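Local coordinates for uncharacterized protein (Bacteroides eggerthii, PDB 4FTD) that is of unknown function but joins an immunoglobulin-like domain to a six-bladed beta-propeller and may take part in carbohydrate metabolism, at residues D14-S19 with R97-L102; A69-V74 with R91-N96; H201-S206 with I217-T222; E228-I233 with K280-G285. One frame throughout, in Å; residues are numbered along the deposited sequence.

The four contacts fall into two pairs, one in each domain, and illustrate how beta domains are held within and between sheets. Contacts 1 and 2 lie in the N-terminal immunoglobulin-like domain with centres about 8 Å apart, contact 2 nested along the chain inside contact 1; they touch through a salt bridge of 2.7 Å from Asp100 OD1 to Arg91 NE. Contacts 3 and 4 lie in the propeller, their centres about 11 Å apart. Tyr219 of contact 3 packs on both Ile230 and Lys280 of contact 4. Between contacts 1 and 3 the centres stand about 74 Å apart, on opposite sides of the chain's centre. With the function unknown, no site can be assigned to any of the contacts.

Contact 1: residues D14-S19 with R97-L102; sequences DTELLS and RYKDYL
Thr15, Glu16 and Leu17 meet Lys99 and Tyr101 in a contact of side chains with backbone, where the N-terminal lead-in of the immunoglobulin-like domain runs into strand 17-22 and lies against strand 98-106. Two polar tips reach across. Lys99 has CG anti to its backbone N (chi1 -176°) and a bend at chi3 further out; its NZ binds Thr15 O at 3.0 Å, coming from above the carbonyl plane. Tyr101 OH takes the N-H of Leu17 at 3.1 Å in a nearly straight bond (165°). Glu39 ties the two tips together, since one of its carboxylate oxygens forms a salt bridge with Lys99 NZ and the other a hydrogen bond with Tyr101 OH. Beside these polar tips the tyrosine ring offers a face to Leu17, whose CB makes a CH-pi contact 4.2 Å from the ring centroid. Glu16 CB lies close by, 3.4 Å from Tyr101 OH. At the outer end Thr15 CG2 touches Arg97 CB at 4.2 Å, the two side chains crossing at about a right angle. Leu17 then continues inward to meet Leu90 of strand 85-93, Ala62 and Leu64 of strand 58-64, and Ile44 of strand 43-45, which Tyr101 also touches.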
loop_
_atom_site.group_PDB
_atom_site.type_symbol
_atom_site.label_atom_id
_atom_site.label_comp_id
_atom_site.label_asym_id
_atom_site.label_seq_id
_atom_site.Cartn_x
_atom_site.Cartn_y
_atom_site.Cartn_z
ATOM N N ASP A 14 50.255 12.454 27.891
ATOM C CA ASP A 14 49.079 12.955 27.123
ATOM C C ASP A 14 47.843 12.204 27.610
ATOM O O ASP A 14 46.891 12.815 28.114
ATOM C CB ASP A 14 49.279 12.735 25.616
ATOM N N THR A 15 47.907 10.879 27.458
ATOM C CA THR A 15 46.890 9.883 27.866
ATOM C C THR A 15 45.560 9.856 27.088
ATOM O O THR A 15 44.502 10.226 27.610
ATOM C CB THR A 15 46.647 9.841 29.400
ATOM O OG1 THR A 15 45.999 8.605 29.736
ATOM C CG2 THR A 15 45.829 11.030 29.923
ATOM N N GLU A 16 45.631 9.385 25.841
ATOM C CA GLU A 16 44.444 9.209 25.005
ATOM C C GLU A 16 44.486 8.018 24.047
ATOM O O GLU A 16 45.542 7.417 23.808
ATOM C CB GLU A 16 44.068 10.468 24.259
ATOM C CG GLU A 16 45.153 11.117 23.467
ATOM C CD GLU A 16 44.627 12.409 22.912
ATOM O OE1 GLU A 16 44.023 12.381 21.824
ATOM O OE2 GLU A 16 44.777 13.436 23.595
ATOM N N LEU A 17 43.284 7.651 23.593
ATOM C CA LEU A 17 43.048 6.520 22.726
ATOM C C LEU A 17 42.980 7.101 21.348
ATOM O O LEU A 17 42.048 7.814 21.041
ATOM C CB LEU A 17 41.717 5.851 23.075
ATOM C CG LEU A 17 41.284 4.622 22.291
ATOM C CD1 LEU A 17 42.317 3.523 22.498
ATOM C CD2 LEU A 17 39.897 4.232 22.787
ATOM N N LEU A 18 43.966 6.772 20.520
ATOM C CA LEU A 18 44.076 7.279 19.139
ATOM C C LEU A 18 43.288 6.412 18.109
ATOM O O LEU A 18 42.754 6.924 17.133
ATOM C CB LEU A 18 45.568 7.390 18.789
ATOM C CG LEU A 18 46.434 8.181 19.777
ATOM C CD1 LEU A 18 47.925 8.067 19.473
ATOM C CD2 LEU A 18 45.987 9.633 19.767
ATOM N N SER A 19 43.207 5.095 18.323
ATOM C CA SER A 19 42.382 4.224 17.459
ATOM C C SER A 19 42.097 2.920 18.186
ATOM O O SER A 19 42.819 2.555 19.100
ATOM C CB SER A 19 43.056 3.931 16.106
ATOM O OG SER A 19 44.185 3.093 16.262
ATOM N N ARG A 97 48.439 8.773 35.387
ATOM C CA ARG A 97 47.216 9.375 34.855
ATOM C C ARG A 97 46.406 8.272 34.312
ATOM O O ARG A 97 46.950 7.247 33.939
ATOM C CB ARG A 97 47.523 10.323 33.695
ATOM C CG ARG A 97 48.451 11.453 34.069
ATOM C CD ARG A 97 48.653 12.440 32.936
ATOM N NE ARG A 97 48.411 13.765 33.483
ATOM C CZ ARG A 97 47.201 14.263 33.733
ATOM N NH1 ARG A 97 46.093 13.571 33.455
ATOM N NH2 ARG A 97 47.097 15.474 34.270
ATOM N N TYR A 98 45.115 8.484 34.222
ATOM C CA TYR A 98 44.235 7.523 33.604
ATOM C C TYR A 98 43.078 8.292 32.969
ATOM O O TYR A 98 42.828 9.426 33.350
ATOM C CB TYR A 98 43.742 6.480 34.613
ATOM C CG TYR A 98 42.712 6.982 35.579
ATOM C CD1 TYR A 98 43.079 7.645 36.751
ATOM C CD2 TYR A 98 41.356 6.816 35.313
ATOM C CE1 TYR A 98 42.123 8.129 37.649
ATOM C CE2 TYR A 98 40.391 7.311 36.197
ATOM C CZ TYR A 98 40.776 7.935 37.370
ATOM O OH TYR A 98 39.798 8.422 38.225
ATOM N N LYS A 99 42.390 7.649 32.039
ATOM C CA LYS A 99 41.260 8.255 31.343
ATOM C C LYS A 99 40.270 7.165 31.026
ATOM O O LYS A 99 40.636 6.112 30.517
ATOM C CB LYS A 99 41.702 8.957 30.055
ATOM C CG LYS A 99 40.572 9.704 29.334
ATOM C CD LYS A 99 41.034 10.435 28.079
ATOM C CE LYS A 99 41.746 11.747 28.382
ATOM N NZ LYS A 99 42.419 12.278 27.164
ATOM N N ASP A 100 39.005 7.425 31.336
ATOM C CA ASP A 100 37.927 6.471 31.087
ATOM C C ASP A 100 37.073 6.887 29.874
ATOM O O ASP A 100 36.621 8.025 29.767
ATOM C CB ASP A 100 37.035 6.354 32.311
ATOM C CG ASP A 100 37.671 5.545 33.462
ATOM O OD1 ASP A 100 38.722 4.893 33.274
ATOM O OD2 ASP A 100 37.077 5.542 34.573
ATOM N N TYR A 101 36.881 5.942 28.957
ATOM C CA TYR A 101 36.026 6.106 27.785
ATOM C C TYR A 101 34.839 5.171 27.991
ATOM O O TYR A 101 34.999 4.076 28.536
ATOM C CB TYR A 101 36.797 5.684 26.512
ATOM C CG TYR A 101 37.899 6.640 26.101
ATOM C CD1 TYR A 101 39.180 6.548 26.654
ATOM C CD2 TYR A 101 37.681 7.610 25.133
ATOM C CE1 TYR A 101 40.194 7.406 26.266
ATOM C CE2 TYR A 101 38.693 8.478 24.755
ATOM C CZ TYR A 101 39.949 8.360 25.325
ATOM O OH TYR A 101 40.969 9.208 24.963
ATOM N N LEU A 102 33.658 5.607 27.566
ATOM C CA LEU A 102 32.449 4.784 27.594
ATOM C C LEU A 102 32.330 4.105 26.231
ATOM O O LEU A 102 32.058 4.763 25.211
ATOM C CB LEU A 102 31.201 5.626 27.899
ATOM C CG LEU A 102 30.989 5.860 29.381
ATOM C CD1 LEU A 102 29.753 6.739 29.617
ATOM C CD2 LEU A 102 30.862 4.493 30.059
#

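Contact 2: residues A69-V74 with R91-N96; sequences ALQSEV and RIINHN
Gln71 lies alongside Arg91 where strand 69-70 pairs antiparallel with strand 85-93 at an edge of the sheet. Its CB sits 4.1 Å from Arg91 O. CG, placed anti to the carbonyl carbon (chi1 -73°), rests on Arg91 CB at 3.6 Å. A bend at chi2 (-84°) then brings CD to 3.6 Å from Ile93 CD1. At the tip of the amide, NE2 lies 3.7 Å from Arg91 CD. The amide and guanidinium planes are 30° apart, and the two side chains point the same way. Arg91 itself directs NE to Asp100 in a salt bridge, and an alanine here would probably leave that carboxylate without its charged mate and the Gln71 amide without the methylene it lies on. The backbone sets the register. Ala69 and Ile93 form a hydrogen-bonded pair, Ala69 N to Ile93 O being 2.7 Å, and Leu70 and Ile92 the following non-hydrogen-bonded pair. Gln71 N still reaches Arg91 O at 3.3 Å, after which the chain leaves this edge and rejoins the sheet at its opposite edge as strand 74-75. Leu70 and Ile92 share the face turned to strand 58-64, Leu70 meeting Ile60 and Ala62 and Ile92 meeting Leu64, while strand 98-106 flanks strand 85-93 on its other side.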
loop_
_atom_site.group_PDB
_atom_site.type_symbol
_atom_site.label_atom_id
_atom_site.label_comp_id
_atom_site.label_asym_id
_atom_site.label_seq_id
_atom_site.Cartn_x
_atom_site.Cartn_y
_atom_site.Cartn_z
ATOM N N ALA A 69 48.798 2.385 28.625
ATOM C CA ALA A 69 48.442 0.959 28.523
ATOM C C ALA A 69 46.925 0.777 28.660
ATOM O O ALA A 69 46.299 1.501 29.428
ATOM C CB ALA A 69 49.128 0.161 29.635
ATOM N N LEU A 70 46.343 -0.171 27.914
ATOM C CA LEU A 70 44.986 -0.645 28.169
ATOM C C LEU A 70 44.985 -1.444 29.496
ATOM O O LEU A 70 45.961 -2.145 29.831
ATOM C CB LEU A 70 44.500 -1.585 27.045
ATOM C CG LEU A 70 44.387 -1.110 25.590
ATOM C CD1 LEU A 70 44.237 -2.330 24.679
ATOM C CD2 LEU A 70 43.235 -0.136 25.387
ATOM N N GLN A 71 43.915 -1.322 30.279
ATOM C CA GLN A 71 43.723 -2.228 31.428
ATOM C C GLN A 71 43.770 -3.682 30.975
ATOM O O GLN A 71 44.342 -4.529 31.639
ATOM C CB GLN A 71 42.337 -2.074 32.055
ATOM C CG GLN A 71 42.085 -0.839 32.864
ATOM C CD GLN A 71 42.562 -0.974 34.279
ATOM O OE1 GLN A 71 43.760 -1.096 34.534
ATOM N NE2 GLN A 71 41.622 -0.936 35.222
ATOM N N SER A 72 43.088 -3.968 29.865
ATOM C CA SER A 72 42.942 -5.330 29.363
ATOM C C SER A 72 42.714 -5.270 27.849
ATOM O O SER A 72 42.236 -4.262 27.346
ATOM C CB SER A 72 41.707 -5.996 30.003
ATOM O OG SER A 72 41.551 -7.340 29.529
ATOM N N GLU A 73 43.052 -6.358 27.167
ATOM C CA GLU A 73 42.848 -6.511 25.721
ATOM C C GLU A 73 41.610 -7.297 25.414
ATOM O O GLU A 73 41.351 -7.535 24.237
ATOM C CB GLU A 73 44.036 -7.276 25.068
ATOM C CG GLU A 73 45.363 -6.567 25.116
ATOM C CD GLU A 73 46.380 -7.137 24.132
ATOM O OE1 GLU A 73 46.403 -8.353 23.769
ATOM O OE2 GLU A 73 47.181 -6.320 23.684
ATOM N N VAL A 74 40.910 -7.782 26.454
ATOM C CA VAL A 74 39.732 -8.641 26.313
ATOM C C VAL A 74 38.628 -7.998 27.121
ATOM O O VAL A 74 38.879 -7.563 28.220
ATOM C CB VAL A 74 39.957 -10.094 26.792
ATOM C CG1 VAL A 74 38.727 -10.947 26.435
ATOM C CG2 VAL A 74 41.181 -10.658 26.122
ATOM N N ARG A 91 39.397 1.826 30.114
ATOM C CA ARG A 91 40.350 2.646 30.836
ATOM C C ARG A 91 41.770 2.576 30.233
ATOM O O ARG A 91 42.288 1.499 29.992
ATOM C CB ARG A 91 40.352 2.264 32.317
ATOM C CG ARG A 91 41.410 2.955 33.184
ATOM C CD ARG A 91 41.182 2.741 34.671
ATOM N NE ARG A 91 39.886 3.280 35.070
ATOM C CZ ARG A 91 39.276 3.059 36.227
ATOM N NH1 ARG A 91 39.827 2.304 37.171
ATOM N NH2 ARG A 91 38.089 3.622 36.447
ATOM N N ILE A 92 42.361 3.743 29.974
ATOM C CA ILE A 92 43.756 3.817 29.559
ATOM C C ILE A 92 44.544 4.468 30.709
ATOM O O ILE A 92 44.049 5.387 31.398
ATOM C CB ILE A 92 43.908 4.423 28.157
ATOM C CG1 ILE A 92 43.589 5.891 28.166
ATOM C CG2 ILE A 92 42.997 3.675 27.142
ATOM C CD1 ILE A 92 44.105 6.553 26.921
ATOM N N ILE A 93 45.735 3.945 30.969
ATOM C CA ILE A 93 46.491 4.318 32.163
ATOM C C ILE A 93 47.925 4.508 31.796
ATOM O O ILE A 93 48.433 3.833 30.906
ATOM C CB ILE A 93 46.520 3.186 33.229
ATOM C CG1 ILE A 93 45.135 2.710 33.612
ATOM C CG2 ILE A 93 47.216 3.607 34.526
ATOM C CD1 ILE A 93 45.181 1.511 34.544
ATOM N N ASN A 94 48.574 5.409 32.514
ATOM C CA ASN A 94 50.023 5.467 32.528
ATOM C C ASN A 94 50.657 5.700 33.947
ATOM O O ASN A 94 50.027 5.451 35.002
ATOM C CB ASN A 94 50.482 6.403 31.435
ATOM C CG ASN A 94 50.041 7.778 31.654
ATOM O OD1 ASN A 94 50.204 8.321 32.744
ATOM N ND2 ASN A 94 49.462 8.369 30.617
ATOM N N HIS A 95 51.905 6.145 33.963
ATOM C CA HIS A 95 52.671 6.272 35.194
ATOM C C HIS A 95 51.893 6.927 36.345
ATOM O O HIS A 95 52.126 6.637 37.530
ATOM C CB HIS A 95 54.098 6.899 34.975
ATOM C CG HIS A 95 54.133 8.211 34.230
ATOM N ND1 HIS A 95 53.848 8.323 32.882
ATOM C CD2 HIS A 95 54.517 9.451 34.631
ATOM C CE1 HIS A 95 54.006 9.580 32.498
ATOM N NE2 HIS A 95 54.413 10.285 33.539
ATOM N N ASN A 96 50.990 7.822 36.010
ATOM C CA ASN A 96 50.196 8.427 37.050
ATOM C C ASN A 96 48.889 9.089 36.588
ATOM O O ASN A 96 48.333 9.904 37.312
ATOM C CB ASN A 96 51.076 9.415 37.811
ATOM C CG ASN A 96 51.503 10.571 36.960
ATOM O OD1 ASN A 96 51.261 10.602 35.752
ATOM N ND2 ASN A 96 52.117 11.531 37.576
HETATM O O HOH W 1 41.173 -1.471 28.973
#

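Contact 3: residues H201-S206 with I217-T222; sequences HVYLSS and IYYWET
His201, Tyr219 and Glu221 interlock at one end of a beta hairpin inside a propeller blade. His201 ND1 gives its N-H to Glu221 O at 2.9 Å, in the ring plane and on a lone pair of the carbonyl. Tyr219, its CG anti to the backbone N (chi1 174°), starts its ring toward Tyr203 and His201; its OH stands over the centre of the imidazole, 3.1 Å above its plane, and donates to Glu221 OE1 at 2.9 Å from above the carboxylate plane. An alanine in place of His201 would probably leave Glu221 O without this donor and the Tyr219 hydroxyl without the ring beneath it. On the face it shares with Tyr203, Tyr219 turns an edge to the Tyr203 ring in a T-shaped pair (planes at 70°). On the other face Trp220 packs obliquely against Leu204 and Val202 of the facing strand, its CZ3 3.7 Å from Leu204 CG. Antiparallel backbone bonds between Val202 and Trp220 and between Leu204 and Tyr218 fix this register. Beyond them, Tyr203 OH is held by His279 O and Trp220 NE1 by Asp181 O. The ND1 bond thus fixes the imidazole's rotation, and the hydroxyl bond holds the Glu221 carboxylate.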
loop_
_atom_site.group_PDB
_atom_site.type_symbol
_atom_site.label_atom_id
_atom_site.label_comp_id
_atom_site.label_asym_id
_atom_site.label_seq_id
_atom_site.Cartn_x
_atom_site.Cartn_y
_atom_site.Cartn_z
ATOM N N HIS A 201 -5.449 -7.590 -18.226
ATOM C CA HIS A 201 -6.674 -7.375 -18.984
ATOM C C HIS A 201 -7.372 -6.116 -18.507
ATOM O O HIS A 201 -7.204 -5.707 -17.368
ATOM C CB HIS A 201 -7.637 -8.545 -18.745
ATOM C CG HIS A 201 -6.989 -9.881 -18.879
ATOM N ND1 HIS A 201 -6.276 -10.252 -20.002
ATOM C CD2 HIS A 201 -6.908 -10.918 -18.023
ATOM C CE1 HIS A 201 -5.788 -11.466 -19.827
ATOM N NE2 HIS A 201 -6.176 -11.903 -18.643
ATOM N N VAL A 202 -8.207 -5.548 -19.367
ATOM C CA VAL A 202 -9.050 -4.434 -18.998
ATOM C C VAL A 202 -10.503 -4.907 -18.862
ATOM O O VAL A 202 -11.014 -5.688 -19.686
ATOM C CB VAL A 202 -8.970 -3.300 -20.017
ATOM C CG1 VAL A 202 -9.883 -2.152 -19.586
ATOM C CG2 VAL A 202 -7.517 -2.873 -20.169
ATOM N N TYR A 203 -11.133 -4.452 -17.786
ATOM C CA TYR A 203 -12.548 -4.618 -17.572
ATOM C C TYR A 203 -13.187 -3.253 -17.457
ATOM O O TYR A 203 -12.661 -2.416 -16.739
ATOM C CB TYR A 203 -12.799 -5.310 -16.251
ATOM C CG TYR A 203 -12.348 -6.756 -16.200
ATOM C CD1 TYR A 203 -10.998 -7.083 -15.957
ATOM C CD2 TYR A 203 -13.235 -7.773 -16.422
ATOM C CE1 TYR A 203 -10.581 -8.426 -15.945
ATOM C CE2 TYR A 203 -12.833 -9.087 -16.371
ATOM C CZ TYR A 203 -11.509 -9.404 -16.125
ATOM O OH TYR A 203 -11.082 -10.710 -16.152
ATOM N N LEU A 204 -14.327 -3.048 -18.111
ATOM C CA LEU A 204 -15.147 -1.869 -17.889
ATOM C C LEU A 204 -16.590 -2.292 -17.641
ATOM O O LEU A 204 -17.045 -3.275 -18.173
ATOM C CB LEU A 204 -15.104 -0.911 -19.079
ATOM C CG LEU A 204 -13.810 -0.225 -19.553
ATOM C CD1 LEU A 204 -14.136 0.737 -20.665
ATOM C CD2 LEU A 204 -13.108 0.494 -18.424
ATOM N N SER A 205 -17.340 -1.464 -16.899
ATOM C CA SER A 205 -18.739 -1.694 -16.685
ATOM C C SER A 205 -19.541 -0.419 -16.966
ATOM O O SER A 205 -19.058 0.687 -16.675
ATOM C CB SER A 205 -18.991 -2.196 -15.276
ATOM O OG SER A 205 -18.336 -1.398 -14.264
ATOM N N SER A 206 -20.763 -0.593 -17.467
ATOM C CA SER A 206 -21.660 0.516 -17.720
ATOM C C SER A 206 -22.275 1.012 -16.398
ATOM O O SER A 206 -22.040 0.403 -15.326
ATOM C CB SER A 206 -22.763 0.095 -18.716
ATOM O OG SER A 206 -23.731 -0.763 -18.164
ATOM N N ILE A 217 -20.749 -5.511 -18.872
ATOM C CA ILE A 217 -19.347 -5.663 -18.502
ATOM C C ILE A 217 -18.608 -6.087 -19.771
ATOM O O ILE A 217 -19.036 -7.011 -20.494
ATOM C CB ILE A 217 -19.110 -6.695 -17.401
ATOM C CG1 ILE A 217 -20.032 -6.398 -16.184
ATOM C CG2 ILE A 217 -17.657 -6.758 -16.983
ATOM C CD1 ILE A 217 -19.975 -7.441 -15.086
ATOM N N TYR A 218 -17.535 -5.364 -20.018
ATOM C CA TYR A 218 -16.690 -5.542 -21.156
ATOM C C TYR A 218 -15.268 -5.943 -20.739
ATOM O O TYR A 218 -14.781 -5.538 -19.667
ATOM C CB TYR A 218 -16.604 -4.229 -21.900
ATOM C CG TYR A 218 -17.944 -3.697 -22.397
ATOM C CD1 TYR A 218 -18.726 -2.884 -21.590
ATOM C CD2 TYR A 218 -18.412 -4.015 -23.685
ATOM C CE1 TYR A 218 -19.927 -2.335 -22.052
ATOM C CE2 TYR A 218 -19.618 -3.495 -24.156
ATOM C CZ TYR A 218 -20.376 -2.664 -23.332
ATOM O OH TYR A 218 -21.520 -2.109 -23.795
ATOM N N TYR A 219 -14.593 -6.655 -21.661
ATOM C CA TYR A 219 -13.285 -7.227 -21.441
ATOM C C TYR A 219 -12.374 -7.024 -22.646
ATOM O O TYR A 219 -12.799 -7.247 -23.797
ATOM C CB TYR A 219 -13.473 -8.743 -21.202
ATOM C CG TYR A 219 -12.199 -9.589 -21.078
ATOM C CD1 TYR A 219 -11.574 -9.773 -19.849
ATOM C CD2 TYR A 219 -11.704 -10.299 -22.160
ATOM C CE1 TYR A 219 -10.454 -10.577 -19.727
ATOM C CE2 TYR A 219 -10.574 -11.090 -22.040
ATOM C CZ TYR A 219 -9.955 -11.221 -20.815
ATOM O OH TYR A 219 -8.837 -12.007 -20.660
ATOM N N TRP A 220 -11.125 -6.636 -22.374
ATOM C CA TRP A 220 -10.075 -6.546 -23.367
ATOM C C TRP A 220 -8.951 -7.459 -22.930
ATOM O O TRP A 220 -8.378 -7.276 -21.836
ATOM C CB TRP A 220 -9.514 -5.113 -23.442
ATOM C CG TRP A 220 -10.401 -4.172 -24.159
ATOM C CD1 TRP A 220 -10.250 -3.713 -25.445
ATOM C CD2 TRP A 220 -11.549 -3.521 -23.630
ATOM N NE1 TRP A 220 -11.274 -2.863 -25.766
ATOM C CE2 TRP A 220 -12.076 -2.707 -24.657
ATOM C CE3 TRP A 220 -12.214 -3.571 -22.392
ATOM C CZ2 TRP A 220 -13.218 -1.936 -24.477
ATOM C CZ3 TRP A 220 -13.343 -2.789 -22.220
ATOM C CH2 TRP A 220 -13.832 -1.992 -23.250
ATOM N N GLU A 221 -8.638 -8.437 -23.760
ATOM C CA GLU A 221 -7.563 -9.393 -23.466
ATOM C C GLU A 221 -6.227 -8.675 -23.339
ATOM O O GLU A 221 -5.461 -8.900 -22.404
ATOM C CB GLU A 221 -7.495 -10.434 -24.602
ATOM C CG GLU A 221 -6.427 -11.515 -24.470
ATOM C CD GLU A 221 -6.737 -12.583 -23.433
ATOM O OE1 GLU A 221 -7.931 -12.926 -23.202
ATOM O OE2 GLU A 221 -5.761 -13.115 -22.858
ATOM N N THR A 222 -5.965 -7.813 -24.312
ATOM C CA THR A 222 -4.789 -6.976 -24.361
ATOM C C THR A 222 -5.243 -5.553 -24.745
ATOM O O THR A 222 -6.344 -5.376 -25.259
ATOM C CB THR A 222 -3.799 -7.430 -25.482
ATOM O OG1 THR A 222 -4.301 -7.010 -26.757
ATOM C CG2 THR A 222 -3.565 -8.951 -25.506
#

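Contact 4: residues E228-I233 with K280-G285; sequences EVIANI and KTVDIG
Glu228, Ile230 and Ala231 meet Lys280 and Val282 at a junction between two successive propeller blades, where the outermost strand of one four-stranded sheet lies near that of the next. A classic beta bulge at Ile230 and Ala231, both facing Ile217 of their own sheet, is consistent with both residues turning their CB toward the second blade. Ile230 CB sits 3.3 Å from Lys280 O; with CG1 between the backbone N and the carbonyl carbon (chi1 65°), its CD1 meets Val282 CG2 at 4.1 Å. Ala231 CB adds a contact of 4.0 Å with Val282 CG1. At the start of strand 228-233, Glu228 OE1 forms a 3.0 Å salt bridge with Lys280 NZ, the side chains crossing obliquely, and a water links the other oxygen, OE2, to the same NZ. Another water accepts the N-H of Val282 at 3.0 Å and lies close to Ile230 O and Lys280 O. The blades thus meet through apolar side chains, one ion pair and bridging water, with no direct hydrogen bond across, and the water probably serves the backbone polar atoms Ile230 O and Val282 N.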
loop_
_atom_site.group_PDB
_atom_site.type_symbol
_atom_site.label_atom_id
_atom_site.label_comp_id
_atom_site.label_asym_id
_atom_site.label_seq_id
_atom_site.Cartn_x
_atom_site.Cartn_y
_atom_site.Cartn_z
ATOM N N GLU A 228 -14.821 -7.413 -25.793
ATOM C CA GLU A 228 -15.771 -8.516 -25.700
ATOM C C GLU A 228 -16.812 -8.168 -24.651
ATOM O O GLU A 228 -16.458 -7.765 -23.553
ATOM C CB GLU A 228 -15.057 -9.802 -25.294
ATOM C CG GLU A 228 -13.990 -10.234 -26.281
ATOM C CD GLU A 228 -13.179 -11.437 -25.802
ATOM O OE1 GLU A 228 -13.823 -12.490 -25.572
ATOM O OE2 GLU A 228 -11.914 -11.331 -25.669
ATOM N N VAL A 229 -18.091 -8.302 -24.990
ATOM C CA VAL A 229 -19.141 -8.157 -23.994
ATOM C C VAL A 229 -19.144 -9.493 -23.238
ATOM O O VAL A 229 -19.354 -10.529 -23.849
ATOM C CB VAL A 229 -20.519 -7.916 -24.609
ATOM C CG1 VAL A 229 -21.468 -7.506 -23.501
ATOM C CG2 VAL A 229 -20.430 -6.898 -25.760
ATOM N N ILE A 230 -18.888 -9.447 -21.937
ATOM C CA ILE A 230 -18.922 -10.645 -21.076
ATOM C C ILE A 230 -20.144 -10.698 -20.161
ATOM O O ILE A 230 -20.415 -11.732 -19.588
ATOM C CB ILE A 230 -17.580 -10.876 -20.296
ATOM C CG1 ILE A 230 -17.266 -9.770 -19.290
ATOM C CG2 ILE A 230 -16.453 -11.050 -21.301
ATOM C CD1 ILE A 230 -16.120 -10.097 -18.330
ATOM N N ALA A 231 -20.893 -9.604 -20.044
ATOM C CA ALA A 231 -22.169 -9.607 -19.309
ATOM C C ALA A 231 -23.059 -8.540 -19.836
ATOM O O ALA A 231 -22.592 -7.457 -20.261
ATOM C CB ALA A 231 -21.956 -9.384 -17.822
ATOM N N ASN A 232 -24.343 -8.834 -19.799
ATOM C CA ASN A 232 -25.415 -7.921 -20.133
ATOM C C ASN A 232 -26.573 -8.255 -19.177
ATOM O O ASN A 232 -27.472 -9.005 -19.496
ATOM C CB ASN A 232 -25.740 -8.001 -21.640
ATOM C CG ASN A 232 -26.649 -6.883 -22.092
ATOM O OD1 ASN A 232 -27.272 -6.247 -21.282
ATOM N ND2 ASN A 232 -26.761 -6.691 -23.379
ATOM N N ILE A 233 -26.473 -7.703 -17.974
ATOM C CA ILE A 233 -27.288 -8.073 -16.829
ATOM C C ILE A 233 -28.565 -7.268 -16.862
ATOM O O ILE A 233 -28.558 -6.024 -16.996
ATOM C CB ILE A 233 -26.511 -7.846 -15.513
ATOM C CG1 ILE A 233 -25.259 -8.741 -15.477
ATOM C CG2 ILE A 233 -27.414 -8.022 -14.300
ATOM C CD1 ILE A 233 -24.236 -8.321 -14.442
ATOM N N LYS A 280 -13.353 -14.460 -18.081
ATOM C CA LYS A 280 -14.367 -13.903 -18.973
ATOM C C LYS A 280 -15.753 -14.419 -18.778
ATOM O O LYS A 280 -16.638 -13.957 -19.482
ATOM C CB LYS A 280 -14.023 -14.307 -20.412
ATOM C CG LYS A 280 -12.698 -13.841 -20.913
ATOM C CD LYS A 280 -12.294 -14.628 -22.133
ATOM C CE LYS A 280 -13.065 -14.226 -23.347
ATOM N NZ LYS A 280 -12.553 -15.015 -24.514
ATOM N N THR A 281 -15.965 -15.428 -17.926
ATOM C CA THR A 281 -17.280 -16.060 -17.834
ATOM C C THR A 281 -18.003 -15.550 -16.595
ATOM O O THR A 281 -17.587 -15.863 -15.490
ATOM C CB THR A 281 -17.153 -17.597 -17.742
ATOM O OG1 THR A 281 -16.422 -18.055 -18.878
ATOM C CG2 THR A 281 -18.503 -18.289 -17.745
ATOM N N VAL A 282 -19.079 -14.783 -16.792
ATOM C CA VAL A 282 -19.884 -14.212 -15.710
ATOM C C VAL A 282 -21.077 -15.178 -15.475
ATOM O O VAL A 282 -21.896 -15.375 -16.357
ATOM C CB VAL A 282 -20.326 -12.784 -16.053
ATOM C CG1 VAL A 282 -21.298 -12.208 -15.036
ATOM C CG2 VAL A 282 -19.097 -11.876 -16.169
ATOM N N ASP A 283 -21.161 -15.769 -14.287
ATOM C CA ASP A 283 -22.260 -16.690 -13.921
ATOM C C ASP A 283 -23.559 -15.955 -13.506
ATOM O O ASP A 283 -23.786 -15.683 -12.312
ATOM C CB ASP A 283 -21.778 -17.638 -12.804
ATOM C CG ASP A 283 -22.798 -18.712 -12.448
ATOM O OD1 ASP A 283 -23.936 -18.687 -12.998
ATOM O OD2 ASP A 283 -22.458 -19.574 -11.604
ATOM N N ILE A 284 -24.416 -15.672 -14.492
ATOM C CA ILE A 284 -25.686 -14.943 -14.278
ATOM C C ILE A 284 -26.671 -15.648 -13.362
ATOM O O ILE A 284 -27.385 -14.995 -12.628
ATOM C CB ILE A 284 -26.364 -14.470 -15.593
ATOM C CG1 ILE A 284 -26.720 -15.641 -16.534
ATOM C CG2 ILE A 284 -25.473 -13.435 -16.251
ATOM C CD1 ILE A 284 -27.324 -15.235 -17.876
ATOM N N GLY A 285 -26.659 -16.977 -13.350
ATOM C CA GLY A 285 -27.492 -17.743 -12.427
ATOM C C GLY A 285 -27.058 -17.683 -10.968
ATOM O O GLY A 285 -27.816 -18.093 -10.104
HETATM O O HOH W 2 -9.968 -13.245 -25.125
HETATM O O HOH W 3 -19.839 -14.250 -19.610
HETATM O O HOH W 4 -23.003 -13.292 -18.585
#